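Local structure of Tautomerase_3 domain-containing protein (Corynebacterium halotolerans YIM 70093 = DSM 44683, 7M58) at residues E15-V20 / V41-L46; G49-A54 / E60-I65; T113-L118 / E138-L143; K117-P122 / E126-T131. The protein probably acts as a hydrolase of the cis-3-chloroacrylic acid dehalogenase family in the tautomerase superfamily, working as an assembly of three subunits. All coordinates share one frame; numbering follows the deposited sequence.

Contact 1 of 4, residues E15-V20 / V41-L46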
loop_
_atom_site.group_PDB
_atom_site.type_symbol
_atom_site.label_atom_id
_atom_site.label_comp_id
_atom_site.label_asym_id
_atom_site.label_seq_id
_atom_site.Cartn_x
_atom_site.Cartn_y
_atom_site.Cartn_z
ATOM N N GLU A 15 22.578 5.970 6.918
ATOM C CA GLU A 15 22.612 6.195 8.358
ATOM C C GLU A 15 21.429 7.006 8.863
ATOM O O GLU A 15 21.095 6.916 10.050
ATOM C CB GLU A 15 23.894 6.906 8.788
ATOM C CG GLU A 15 23.749 8.413 8.922
ATOM C CD GLU A 15 25.062 9.102 9.253
ATOM O OE1 GLU A 15 25.479 8.982 10.429
ATOM O OE2 GLU A 15 25.664 9.758 8.365
ATOM N N ARG A 16 20.794 7.782 7.988
ATOM C CA ARG A 16 19.557 8.474 8.307
ATOM C C ARG A 16 18.376 7.522 8.155
ATOM O O ARG A 16 17.393 7.636 8.878
ATOM C CB ARG A 16 19.430 9.651 7.344
ATOM C CG ARG A 16 20.474 10.773 7.533
ATOM C CD ARG A 16 20.012 12.235 7.586
ATOM N NE ARG A 16 21.119 13.124 7.961
ATOM C CZ ARG A 16 21.051 14.462 7.948
ATOM N NH1 ARG A 16 19.956 15.078 7.487
ATOM N NH2 ARG A 16 22.104 15.194 8.326
ATOM N N ARG A 17 18.480 6.519 7.278
ATOM C CA ARG A 17 17.526 5.406 7.282
ATOM C C ARG A 17 17.568 4.668 8.604
ATOM O O ARG A 17 16.531 4.247 9.121
ATOM C CB ARG A 17 17.812 4.398 6.154
ATOM C CG ARG A 17 17.449 4.764 4.742
ATOM C CD ARG A 17 17.848 3.566 3.876
ATOM N NE ARG A 17 17.456 3.649 2.470
ATOM C CZ ARG A 17 17.823 2.770 1.543
ATOM N NH1 ARG A 17 18.600 1.743 1.866
ATOM N NH2 ARG A 17 17.405 2.903 0.296
ATOM N N ALA A 18 18.775 4.433 9.122
ATOM C CA ALA A 18 18.913 3.758 10.405
ATOM C C ALA A 18 18.287 4.585 11.521
ATOM O O ALA A 18 17.609 4.043 12.405
ATOM C CB ALA A 18 20.387 3.506 10.694
ATOM N N ALA A 19 18.480 5.908 11.474
ATOM C CA ALA A 19 17.918 6.788 12.494
ATOM C C ALA A 19 16.400 6.866 12.380
ATOM O O ALA A 19 15.701 6.895 13.397
ATOM C CB ALA A 19 18.543 8.185 12.387
ATOM N N VAL A 20 15.872 6.910 11.152
ATOM C CA VAL A 20 14.424 6.959 10.969
ATOM C C VAL A 20 13.785 5.663 11.465
ATOM O O VAL A 20 12.767 5.678 12.168
ATOM C CB VAL A 20 14.071 7.235 9.492
ATOM C CG1 VAL A 20 12.600 6.928 9.249
ATOM C CG2 VAL A 20 14.398 8.671 9.095
ATOM N N VAL A 41 10.099 -1.614 9.136
ATOM C CA VAL A 41 10.239 -0.365 8.398
ATOM C C VAL A 41 10.809 -0.677 7.026
ATOM O O VAL A 41 11.831 -1.367 6.912
ATOM C CB VAL A 41 11.146 0.650 9.117
ATOM C CG1 VAL A 41 11.313 1.892 8.238
ATOM C CG2 VAL A 41 10.582 1.027 10.472
ATOM N N ILE A 42 10.177 -0.151 5.992
ATOM C CA ILE A 42 10.624 -0.384 4.628
ATOM C C ILE A 42 10.817 0.962 3.947
ATOM O O ILE A 42 9.987 1.866 4.096
ATOM C CB ILE A 42 9.629 -1.264 3.859
ATOM C CG1 ILE A 42 9.698 -2.685 4.383
ATOM C CG2 ILE A 42 9.976 -1.280 2.415
ATOM C CD1 ILE A 42 8.417 -3.460 4.138
ATOM N N PHE A 43 11.907 1.095 3.197
ATOM C CA PHE A 43 12.214 2.310 2.457
ATOM C C PHE A 43 12.044 2.034 0.971
ATOM O O PHE A 43 12.836 1.293 0.378
ATOM C CB PHE A 43 13.623 2.806 2.771
ATOM C CG PHE A 43 13.751 3.359 4.142
ATOM C CD1 PHE A 43 13.360 4.671 4.411
ATOM C CD2 PHE A 43 14.223 2.569 5.184
ATOM C CE1 PHE A 43 13.449 5.190 5.696
ATOM C CE2 PHE A 43 14.320 3.083 6.475
ATOM C CZ PHE A 43 13.932 4.394 6.734
ATOM N N ASN A 44 11.014 2.642 0.381
ATOM C CA ASN A 44 10.792 2.618 -1.062
ATOM C C ASN A 44 11.420 3.867 -1.671
ATOM O O ASN A 44 10.886 4.978 -1.545
ATOM C CB ASN A 44 9.301 2.544 -1.382
ATOM C CG ASN A 44 8.677 1.228 -0.930
ATOM O OD1 ASN A 44 9.051 0.153 -1.408
ATOM N ND2 ASN A 44 7.717 1.306 -0.014
ATOM N N ASP A 45 12.549 3.692 -2.347
ATOM C CA ASP A 45 13.210 4.826 -2.970
ATOM C C ASP A 45 12.658 5.053 -4.370
ATOM O O ASP A 45 12.463 4.108 -5.144
ATOM C CB ASP A 45 14.725 4.611 -3.012
ATOM C CG ASP A 45 15.364 4.688 -1.625
ATOM O OD1 ASP A 45 14.701 5.165 -0.668
ATOM O OD2 ASP A 45 16.535 4.274 -1.493
ATOM N N LEU A 46 12.453 6.317 -4.708
ATOM C CA LEU A 46 11.752 6.690 -5.923
ATOM C C LEU A 46 12.724 7.304 -6.918
ATOM O O LEU A 46 13.713 7.929 -6.526
ATOM C CB LEU A 46 10.637 7.691 -5.605
ATOM C CG LEU A 46 9.515 7.215 -4.694
ATOM C CD1 LEU A 46 8.592 8.380 -4.343
ATOM C CD2 LEU A 46 8.753 6.078 -5.362
HETATM O O HOH W 1 15.854 5.688 1.659
#
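R17 lays its aliphatic chain across the ring of F43, a clear case of an arginine using its methylenes and its charge for different tasks. CG sits 3.8 Å from the centroid of the F43 ring and only 5° off its normal, which makes this a CH-pi contact over the middle of the face. CG stands beside the backbone N (chi1 -75°), and the extended chain from CG to NE carries the guanidinium past the ring to D45. V20 completes the apolar part from the ring edge, with CG1 3.8 Å from F43 CZ. Helix 14-31 thereby packs on strand 40-46, in the beta-alpha-beta unit that the family's fold is built on; the local axes approach to 10.0 Å.

At the polar end, R17 NH2 forms a salt bridge with D45 OD2, although the modelled 2.4 Å is doubtfully short. A water accepts from R17 NE at 2.7 Å and donates to D45 OD1, giving the pair a second link. R17 NH2 also meets D47 of the second subunit, whose carboxylate lies close to that of D45. The arginine would thus probably offset two neighbouring acids where the subunits join.

Contact 2 of 4, residues G49-A54 / E60-I65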
loop_
_atom_site.group_PDB
_atom_site.type_symbol
_atom_site.label_atom_id
_atom_site.label_comp_id
_atom_site.label_asym_id
_atom_site.label_seq_id
_atom_site.Cartn_x
_atom_site.Cartn_y
_atom_site.Cartn_z
ATOM N N GLY A 49 11.884 11.804 -11.269
ATOM C CA GLY A 49 10.676 12.570 -11.525
ATOM C C GLY A 49 9.424 11.776 -11.226
ATOM O O GLY A 49 8.431 11.871 -11.957
ATOM N N ALA A 50 9.461 10.960 -10.173
ATOM C CA ALA A 50 8.399 9.996 -9.948
ATOM C C ALA A 50 7.370 10.461 -8.934
ATOM O O ALA A 50 6.330 9.796 -8.784
ATOM C CB ALA A 50 8.991 8.663 -9.489
ATOM N N LEU A 51 7.600 11.602 -8.282
ATOM C CA LEU A 51 6.751 12.082 -7.200
ATOM C C LEU A 51 6.151 13.426 -7.586
ATOM O O LEU A 51 6.880 14.369 -7.900
ATOM C CB LEU A 51 7.545 12.214 -5.897
ATOM C CG LEU A 51 6.747 12.049 -4.587
ATOM C CD1 LEU A 51 7.675 11.802 -3.396
ATOM C CD2 LEU A 51 5.748 13.177 -4.284
ATOM N N PHE A 52 4.831 13.521 -7.524
ATOM C CA PHE A 52 4.112 14.732 -7.885
ATOM C C PHE A 52 3.242 15.185 -6.731
ATOM O O PHE A 52 2.663 14.356 -6.023
ATOM C CB PHE A 52 3.235 14.501 -9.106
ATOM C CG PHE A 52 4.004 14.248 -10.371
ATOM C CD1 PHE A 52 4.639 13.031 -10.586
ATOM C CD2 PHE A 52 4.049 15.198 -11.370
ATOM C CE1 PHE A 52 5.332 12.783 -11.760
ATOM C CE2 PHE A 52 4.742 14.941 -12.560
ATOM C CZ PHE A 52 5.376 13.739 -12.746
ATOM N N LEU A 53 3.164 16.509 -6.549
ATOM C CA LEU A 53 2.259 17.167 -5.612
ATOM C C LEU A 53 1.464 18.230 -6.352
ATOM O O LEU A 53 2.048 19.121 -6.974
ATOM C CB LEU A 53 3.004 17.821 -4.451
ATOM C CG LEU A 53 3.574 16.972 -3.325
ATOM C CD1 LEU A 53 4.996 17.286 -3.031
ATOM C CD2 LEU A 53 2.812 17.377 -2.133
ATOM N N ALA A 54 0.138 18.158 -6.250
ATOM C CA ALA A 54 -0.749 19.112 -6.908
ATOM C C ALA A 54 -0.527 19.111 -8.410
ATOM O O ALA A 54 -0.513 20.159 -9.049
ATOM C CB ALA A 54 -0.571 20.524 -6.350
ATOM N N GLU A 60 12.437 18.020 -3.847
ATOM C CA GLU A 60 13.253 16.855 -3.519
ATOM C C GLU A 60 13.019 16.429 -2.069
ATOM O O GLU A 60 12.909 15.233 -1.772
ATOM C CB GLU A 60 14.727 17.173 -3.804
ATOM C CG GLU A 60 15.621 15.961 -4.076
ATOM C CD GLU A 60 16.578 15.642 -2.934
ATOM O OE1 GLU A 60 16.778 16.526 -2.064
ATOM O OE2 GLU A 60 17.147 14.515 -2.927
ATOM N N GLY A 61 12.921 17.401 -1.160
ATOM C CA GLY A 61 12.701 17.140 0.247
ATOM C C GLY A 61 11.255 16.861 0.591
ATOM O O GLY A 61 10.622 17.647 1.301
ATOM N N HIS A 62 10.722 15.755 0.087
ATOM C CA HIS A 62 9.356 15.341 0.373
ATOM C C HIS A 62 9.362 13.860 0.719
ATOM O O HIS A 62 9.989 13.054 0.017
ATOM C CB HIS A 62 8.425 15.604 -0.811
ATOM C CG HIS A 62 7.005 15.249 -0.533
ATOM N ND1 HIS A 62 6.138 16.103 0.115
ATOM C CD2 HIS A 62 6.300 14.121 -0.790
ATOM C CE1 HIS A 62 4.961 15.517 0.244
ATOM N NE2 HIS A 62 5.031 14.315 -0.300
ATOM N N VAL A 63 8.663 13.506 1.796
ATOM C CA VAL A 63 8.616 12.138 2.284
ATOM C C VAL A 63 7.163 11.774 2.559
ATOM O O VAL A 63 6.416 12.562 3.148
ATOM C CB VAL A 63 9.464 11.976 3.563
ATOM C CG1 VAL A 63 9.245 10.597 4.171
ATOM C CG2 VAL A 63 10.918 12.212 3.273
ATOM N N TRP A 64 6.764 10.580 2.142
ATOM C CA TRP A 64 5.446 10.048 2.456
ATOM C C TRP A 64 5.628 8.790 3.292
ATOM O O TRP A 64 6.402 7.905 2.916
ATOM C CB TRP A 64 4.636 9.726 1.197
ATOM C CG TRP A 64 3.245 9.161 1.477
ATOM C CD1 TRP A 64 2.264 9.724 2.261
ATOM C CD2 TRP A 64 2.690 7.949 0.959
ATOM N NE1 TRP A 64 1.134 8.933 2.256
ATOM C CE2 TRP A 64 1.373 7.833 1.474
ATOM C CE3 TRP A 64 3.176 6.944 0.122
ATOM C CZ2 TRP A 64 0.543 6.749 1.169
ATOM C CZ3 TRP A 64 2.352 5.872 -0.174
ATOM C CH2 TRP A 64 1.049 5.782 0.351
ATOM N N ILE A 65 4.942 8.732 4.431
ATOM C CA ILE A 65 5.019 7.613 5.361
ATOM C C ILE A 65 3.657 6.931 5.339
ATOM O O ILE A 65 2.647 7.560 5.683
ATOM C CB ILE A 65 5.341 8.089 6.785
ATOM C CG1 ILE A 65 6.562 9.005 6.810
ATOM C CG2 ILE A 65 5.577 6.899 7.699
ATOM C CD1 ILE A 65 7.841 8.302 6.950
#
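Strand 51-53 and the start of strand 63-70 do not pair with each other; their backbones stay well apart, and the closest CA atoms, those of L51 and H62, are 8.6 Å from one another. The first segment is one arm of a small antiparallel hairpin with strand 56-57, while the second leads through an inverse gamma turn centred on G61 into the main mixed sheet of the tautomerase fold. What bridges the separation is side-chain packing, with one imidazole received by two leucines.

H62 reaches out with CG anti to its backbone nitrogen (chi1 -177°), which carries the ring toward the hairpin. L51 and L53 alternate with F52 along their strand and direct their side chains to this ring, both on the same side of its plane. L51 crosses H62 nearly at a right angle and sets CD1 and CD2 each 3.7 Å from H62 CD2. L53 comes from the opposite direction and covers the other part of the ring in a CH-pi contact.

Aromatic residues and a neighbouring subunit also meet the ring. W101 meets H62 edge-to-face and H99 also abuts it, while H62 NE2 donates a hydrogen bond to OE1 of Q40 of the third subunit, which helps to fix the turn of the ring. L51 and F52 form an antiparallel ladder with a strand of that same subunit, so the hairpin belongs to the trimer interface. Over the face of the ring, methyl CD1 of L53 lies 3.7 Å from the H62 centroid, displaced toward the rim, where it comes within 3.5 Å of H62 ND1.

Contact 3 of 4, residues T113-L118 / E138-L143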
loop_
_atom_site.group_PDB
_atom_site.type_symbol
_atom_site.label_atom_id
_atom_site.label_comp_id
_atom_site.label_asym_id
_atom_site.label_seq_id
_atom_site.Cartn_x
_atom_site.Cartn_y
_atom_site.Cartn_z
ATOM N N THR A 113 -0.066 -11.886 9.866
ATOM C CA THR A 113 0.887 -12.814 10.459
ATOM C C THR A 113 2.216 -12.086 10.580
ATOM O O THR A 113 2.618 -11.347 9.680
ATOM C CB THR A 113 1.083 -14.120 9.660
ATOM O OG1 THR A 113 1.657 -13.841 8.373
ATOM C CG2 THR A 113 -0.211 -14.874 9.500
ATOM N N GLU A 114 2.868 -12.282 11.714
ATOM C CA GLU A 114 4.240 -11.875 11.956
ATOM C C GLU A 114 4.841 -12.956 12.840
ATOM O O GLU A 114 4.169 -13.464 13.746
ATOM C CB GLU A 114 4.316 -10.506 12.646
ATOM C CG GLU A 114 3.827 -9.333 11.815
ATOM C CD GLU A 114 4.067 -7.990 12.514
ATOM O OE1 GLU A 114 4.819 -7.975 13.525
ATOM O OE2 GLU A 114 3.526 -6.945 12.053
ATOM N N TYR A 115 6.091 -13.331 12.554
ATOM C CA TYR A 115 6.746 -14.454 13.230
ATOM C C TYR A 115 5.942 -15.746 13.098
ATOM O O TYR A 115 5.915 -16.572 14.010
ATOM C CB TYR A 115 7.023 -14.123 14.699
ATOM C CG TYR A 115 7.873 -12.892 14.800
ATOM C CD1 TYR A 115 9.226 -12.931 14.458
ATOM C CD2 TYR A 115 7.335 -11.688 15.205
ATOM C CE1 TYR A 115 10.018 -11.806 14.527
ATOM C CE2 TYR A 115 8.122 -10.556 15.287
ATOM C CZ TYR A 115 9.460 -10.625 14.944
ATOM O OH TYR A 115 10.238 -9.508 15.015
ATOM N N GLY A 116 5.280 -15.921 11.959
ATOM C CA GLY A 116 4.551 -17.138 11.663
ATOM C C GLY A 116 3.223 -17.321 12.376
ATOM O O GLY A 116 2.638 -18.408 12.285
ATOM N N LYS A 117 2.714 -16.302 13.061
ATOM C CA LYS A 117 1.520 -16.480 13.874
ATOM C C LYS A 117 0.580 -15.304 13.672
ATOM O O LYS A 117 1.034 -14.167 13.522
ATOM C CB LYS A 117 1.887 -16.630 15.360
ATOM C CG LYS A 117 2.019 -18.091 15.831
ATOM C CD LYS A 117 3.438 -18.631 15.640
ATOM C CE LYS A 117 3.508 -20.159 15.769
ATOM N NZ LYS A 117 2.711 -20.872 14.715
ATOM N N LEU A 118 -0.726 -15.574 13.656
ATOM C CA LEU A 118 -1.681 -14.480 13.531
ATOM C C LEU A 118 -1.527 -13.560 14.726
ATOM O O LEU A 118 -1.247 -14.009 15.838
ATOM C CB LEU A 118 -3.115 -15.001 13.438
ATOM C CG LEU A 118 -3.376 -15.673 12.091
ATOM C CD1 LEU A 118 -4.584 -16.586 12.118
ATOM C CD2 LEU A 118 -3.530 -14.615 11.015
ATOM N N GLU A 138 12.503 -16.569 23.173
ATOM C CA GLU A 138 13.748 -15.999 23.652
ATOM C C GLU A 138 14.532 -15.246 22.573
ATOM O O GLU A 138 15.317 -14.357 22.906
ATOM C CB GLU A 138 14.577 -17.086 24.340
ATOM C CG GLU A 138 13.830 -17.661 25.587
ATOM C CD GLU A 138 13.236 -16.564 26.544
ATOM O OE1 GLU A 138 14.031 -15.766 27.107
ATOM O OE2 GLU A 138 11.982 -16.510 26.738
ATOM N N GLU A 139 14.317 -15.522 21.289
ATOM C CA GLU A 139 14.876 -14.615 20.286
ATOM C C GLU A 139 14.162 -13.274 20.313
ATOM O O GLU A 139 14.806 -12.227 20.212
ATOM C CB GLU A 139 14.832 -15.214 18.871
ATOM C CG GLU A 139 15.011 -16.710 18.812
ATOM C CD GLU A 139 14.761 -17.299 17.425
ATOM O OE1 GLU A 139 15.763 -17.621 16.745
ATOM O OE2 GLU A 139 13.584 -17.448 17.014
ATOM N N LEU A 140 12.830 -13.284 20.433
ATOM C CA LEU A 140 12.081 -12.032 20.476
ATOM C C LEU A 140 12.430 -11.203 21.701
ATOM O O LEU A 140 12.561 -9.978 21.607
ATOM C CB LEU A 140 10.578 -12.307 20.457
ATOM C CG LEU A 140 9.985 -12.998 19.224
ATOM C CD1 LEU A 140 8.461 -12.906 19.247
ATOM C CD2 LEU A 140 10.517 -12.383 17.967
ATOM N N SER A 141 12.594 -11.847 22.859
ATOM C CA SER A 141 12.927 -11.106 24.071
ATOM C C SER A 141 14.310 -10.479 24.008
ATOM O O SER A 141 14.575 -9.528 24.746
ATOM C CB SER A 141 12.830 -12.009 25.290
ATOM O OG SER A 141 13.597 -13.168 25.080
ATOM N N ASP A 142 15.208 -11.006 23.172
ATOM C CA ASP A 142 16.499 -10.353 22.973
ATOM C C ASP A 142 16.375 -9.022 22.230
ATOM O O ASP A 142 17.220 -8.138 22.425
ATOM C CB ASP A 142 17.471 -11.286 22.252
ATOM C CG ASP A 142 18.194 -12.231 23.217
ATOM O OD1 ASP A 142 17.948 -12.142 24.444
ATOM O OD2 ASP A 142 19.029 -13.045 22.760
ATOM N N LEU A 143 15.337 -8.839 21.415
ATOM C CA LEU A 143 15.114 -7.568 20.730
ATOM C C LEU A 143 14.402 -6.540 21.607
ATOM O O LEU A 143 13.406 -6.834 22.273
ATOM C CB LEU A 143 14.307 -7.811 19.459
ATOM C CG LEU A 143 14.746 -9.027 18.630
ATOM C CD1 LEU A 143 13.785 -9.287 17.481
ATOM C CD2 LEU A 143 16.151 -8.854 18.104
#
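Y115 and L140 bury nearly all the surface in this contact, with L143 adding a small patch at the margin. The tyrosine occupies the first corner of a type I' turn from E114 to K117, the turn that joins strands 112-114 and 117-118. Its partner lies on helix 134-142, close to the carboxyl end of the chain.

A single methyl does the work. L140 CD2 sits over one face of the Y115 ring, shifted from the middle toward the rim on the side of CE1, and lies 3.5 Å from Y115 CE1. The distance from L140 CD2 to the Y115 centroid is 3.7 Å at 17° off the ring normal, so the contact counts as CH-pi. The two side chains run antiparallel past one another, with the leucine methyl over the ring face. In Y115, CG lies beside the backbone N (chi1 -58°), turning the ring out of the hairpin toward the helix. L143 CD1 reaches only the phenolic end, 4.3 Å from Y115 OH.

That hydroxyl is hydrogen-bonded to the backbone O of Y37, which ties the ring's far end to a loop of the same chain. The ring also meets W101 of the second subunit edge-to-face, and E114, the residue before Y115, packs on P1, the N-terminal proline characteristic of the tautomerase superfamily, while its OE2 is hydrogen-bonded to Y103 OH of the second subunit. What results is a beta hairpin with a two-residue type I' turn, its turn tyrosine covered on one face by a leucine of the C-terminal helix, bordering the intersubunit region around the N-terminal proline.

Contact 4 of 4, residues K117-P122 / E126-T131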
loop_
_atom_site.group_PDB
_atom_site.type_symbol
_atom_site.label_atom_id
_atom_site.label_comp_id
_atom_site.label_asym_id
_atom_site.label_seq_id
_atom_site.Cartn_x
_atom_site.Cartn_y
_atom_site.Cartn_z
ATOM N N LYS A 117 2.714 -16.302 13.061
ATOM C CA LYS A 117 1.520 -16.480 13.874
ATOM C C LYS A 117 0.580 -15.304 13.672
ATOM O O LYS A 117 1.034 -14.167 13.522
ATOM C CB LYS A 117 1.887 -16.630 15.360
ATOM C CG LYS A 117 2.019 -18.091 15.831
ATOM C CD LYS A 117 3.438 -18.631 15.640
ATOM C CE LYS A 117 3.508 -20.159 15.769
ATOM N NZ LYS A 117 2.711 -20.872 14.715
ATOM N N LEU A 118 -0.726 -15.574 13.656
ATOM C CA LEU A 118 -1.681 -14.480 13.531
ATOM C C LEU A 118 -1.527 -13.560 14.726
ATOM O O LEU A 118 -1.247 -14.009 15.838
ATOM C CB LEU A 118 -3.115 -15.001 13.438
ATOM C CG LEU A 118 -3.376 -15.673 12.091
ATOM C CD1 LEU A 118 -4.584 -16.586 12.118
ATOM C CD2 LEU A 118 -3.530 -14.615 11.015
ATOM N N LEU A 119 -1.620 -12.276 14.478
ATOM C CA LEU A 119 -1.399 -11.290 15.527
ATOM C C LEU A 119 -2.676 -11.073 16.323
ATOM O O LEU A 119 -3.776 -11.248 15.795
ATOM C CB LEU A 119 -0.948 -9.960 14.938
ATOM C CG LEU A 119 0.501 -9.882 14.474
ATOM C CD1 LEU A 119 0.959 -8.438 14.319
ATOM C CD2 LEU A 119 1.409 -10.617 15.455
ATOM N N PRO A 120 -2.571 -10.722 17.598
ATOM C CA PRO A 120 -3.783 -10.489 18.381
ATOM C C PRO A 120 -4.220 -9.041 18.336
ATOM O O PRO A 120 -3.519 -8.166 17.810
ATOM C CB PRO A 120 -3.343 -10.865 19.793
ATOM C CG PRO A 120 -1.930 -10.306 19.816
ATOM C CD PRO A 120 -1.362 -10.553 18.426
ATOM N N GLU A 121 -5.386 -8.817 18.941
ATOM C CA GLU A 121 -5.794 -7.510 19.438
ATOM C C GLU A 121 -4.665 -6.705 20.082
ATOM O O GLU A 121 -3.836 -7.259 20.826
ATOM C CB GLU A 121 -6.854 -7.723 20.504
ATOM C CG GLU A 121 -7.233 -6.513 21.262
ATOM C CD GLU A 121 -8.410 -6.712 22.163
ATOM O OE1 GLU A 121 -9.297 -7.492 21.775
ATOM O OE2 GLU A 121 -8.338 -6.318 23.377
ATOM N N PRO A 122 -4.638 -5.384 19.838
ATOM C CA PRO A 122 -3.685 -4.505 20.529
ATOM C C PRO A 122 -3.945 -4.531 22.018
ATOM O O PRO A 122 -5.090 -4.479 22.451
ATOM C CB PRO A 122 -3.938 -3.116 19.930
ATOM C CG PRO A 122 -5.211 -3.264 19.160
ATOM C CD PRO A 122 -5.373 -4.678 18.778
ATOM N N GLU A 126 1.052 -9.822 25.616
ATOM C CA GLU A 126 1.568 -10.786 26.601
ATOM C C GLU A 126 0.929 -12.157 26.411
ATOM O O GLU A 126 1.615 -13.187 26.437
ATOM C CB GLU A 126 1.296 -10.308 28.021
ATOM C CG GLU A 126 2.319 -9.376 28.637
ATOM C CD GLU A 126 1.879 -8.951 30.039
ATOM O OE1 GLU A 126 0.651 -8.827 30.247
ATOM O OE2 GLU A 126 2.733 -8.753 30.934
ATOM N N GLU A 127 -0.399 -12.190 26.298
ATOM C CA GLU A 127 -1.112 -13.431 26.024
ATOM C C GLU A 127 -0.586 -14.089 24.749
ATOM O O GLU A 127 -0.308 -15.290 24.732
ATOM C CB GLU A 127 -2.618 -13.156 25.942
ATOM C CG GLU A 127 -3.450 -13.860 27.008
ATOM C CD GLU A 127 -4.940 -13.620 26.830
ATOM O OE1 GLU A 127 -5.748 -14.437 27.348
ATOM O OE2 GLU A 127 -5.322 -12.642 26.127
ATOM N N TRP A 128 -0.478 -13.304 23.672
ATOM C CA TRP A 128 0.034 -13.820 22.396
ATOM C C TRP A 128 1.438 -14.392 22.572
ATOM O O TRP A 128 1.716 -15.528 22.158
ATOM C CB TRP A 128 0.005 -12.681 21.355
ATOM C CG TRP A 128 0.579 -12.980 20.017
ATOM C CD1 TRP A 128 -0.070 -13.538 18.953
ATOM C CD2 TRP A 128 1.924 -12.717 19.577
ATOM N NE1 TRP A 128 0.789 -13.652 17.878
ATOM C CE2 TRP A 128 2.020 -13.159 18.237
ATOM C CE3 TRP A 128 3.055 -12.175 20.190
ATOM C CZ2 TRP A 128 3.209 -13.066 17.495
ATOM C CZ3 TRP A 128 4.236 -12.082 19.455
ATOM C CH2 TRP A 128 4.304 -12.532 18.122
ATOM N N PHE A 129 2.311 -13.637 23.248
ATOM C CA PHE A 129 3.694 -14.054 23.457
ATOM C C PHE A 129 3.776 -15.398 24.184
ATOM O O PHE A 129 4.618 -16.244 23.843
ATOM C CB PHE A 129 4.417 -12.956 24.237
ATOM C CG PHE A 129 5.878 -13.198 24.435
ATOM C CD1 PHE A 129 6.791 -12.869 23.446
ATOM C CD2 PHE A 129 6.346 -13.751 25.614
ATOM C CE1 PHE A 129 8.142 -13.091 23.631
ATOM C CE2 PHE A 129 7.700 -13.972 25.800
ATOM C CZ PHE A 129 8.591 -13.647 24.806
ATOM N N ALA A 130 2.891 -15.637 25.159
ATOM C CA ALA A 130 2.947 -16.891 25.911
ATOM C C ALA A 130 2.541 -18.109 25.081
ATOM O O ALA A 130 2.733 -19.243 25.544
ATOM C CB ALA A 130 2.085 -16.795 27.173
ATOM N N THR A 131 1.964 -17.900 23.892
ATOM C CA THR A 131 1.628 -18.970 22.955
ATOM C C THR A 131 2.788 -19.346 22.038
ATOM O O THR A 131 2.761 -20.423 21.441
ATOM C CB THR A 131 0.409 -18.561 22.118
ATOM O OG1 THR A 131 -0.628 -18.098 22.991
ATOM C CG2 THR A 131 -0.148 -19.735 21.330
#
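The chain leaves strand 117-118 in extended form and soon passes beside helix 125-129, with P120 and W128 closest at 6.5 Å between CA atoms. W128 buries the most surface here, and its indole shows how one flat side chain can serve a polar and an apolar partner together.

With CG anti to the backbone N (chi1 176°), the indole extends from the helix across to the passing strand end. Its NE1 donates to the backbone O of L118 over 2.9 Å. The bond is markedly bent, at 132° at the hydrogen, and the oxygen lies 17° out of the ring plane, near the edge. Even so, it gives the polar nitrogen of a buried side chain a backbone partner and holds the ring against rotation.

P120 crosses the indole at about a right angle and places CD over the five-membered ring, 3.6 Å from its centroid. The nearest approach is P120 CD to W128 CD1 at 3.3 Å, and P120 CG also presses on W128 CB at 3.4 Å. Further along the indole, L119, the preceding residue, reaches the benzo part on the same side of the indole plane, with CD2 3.7 Å from W128 CZ2. The proline and the leucine together thus line one side of the ring system.

Beyond these residues, W128 also packs on Y37, and L119 bonds through its backbone to M112 and touches E114. A sulfate ion lies about 5 Å from the L119 side chain. The short helix 125-129 is therefore fastened beside the hairpin of strands 112-114 and 117-118, ahead of helix 134-142.

Overall arrangement
From the N terminus, contact 1 comes first: it closes the beta-alpha-beta crossover by holding helix 14-31 to strand 40-46. The chain then goes directly into contact 2, which closes the short loop carrying strands 51-53 and 56-57 before strand 63-70 enters the main sheet; the two touch through L46 and L51. Contacts 3 and 4 come after both, on the other side of the chain's centre from contact 2. They start from a common stretch, sharing K117 and L118, and contact 4 falls within the longer span of contact 3. Together they gather helices 125-129 and 134-142 around the hairpin of strands 112-114 and 117-118.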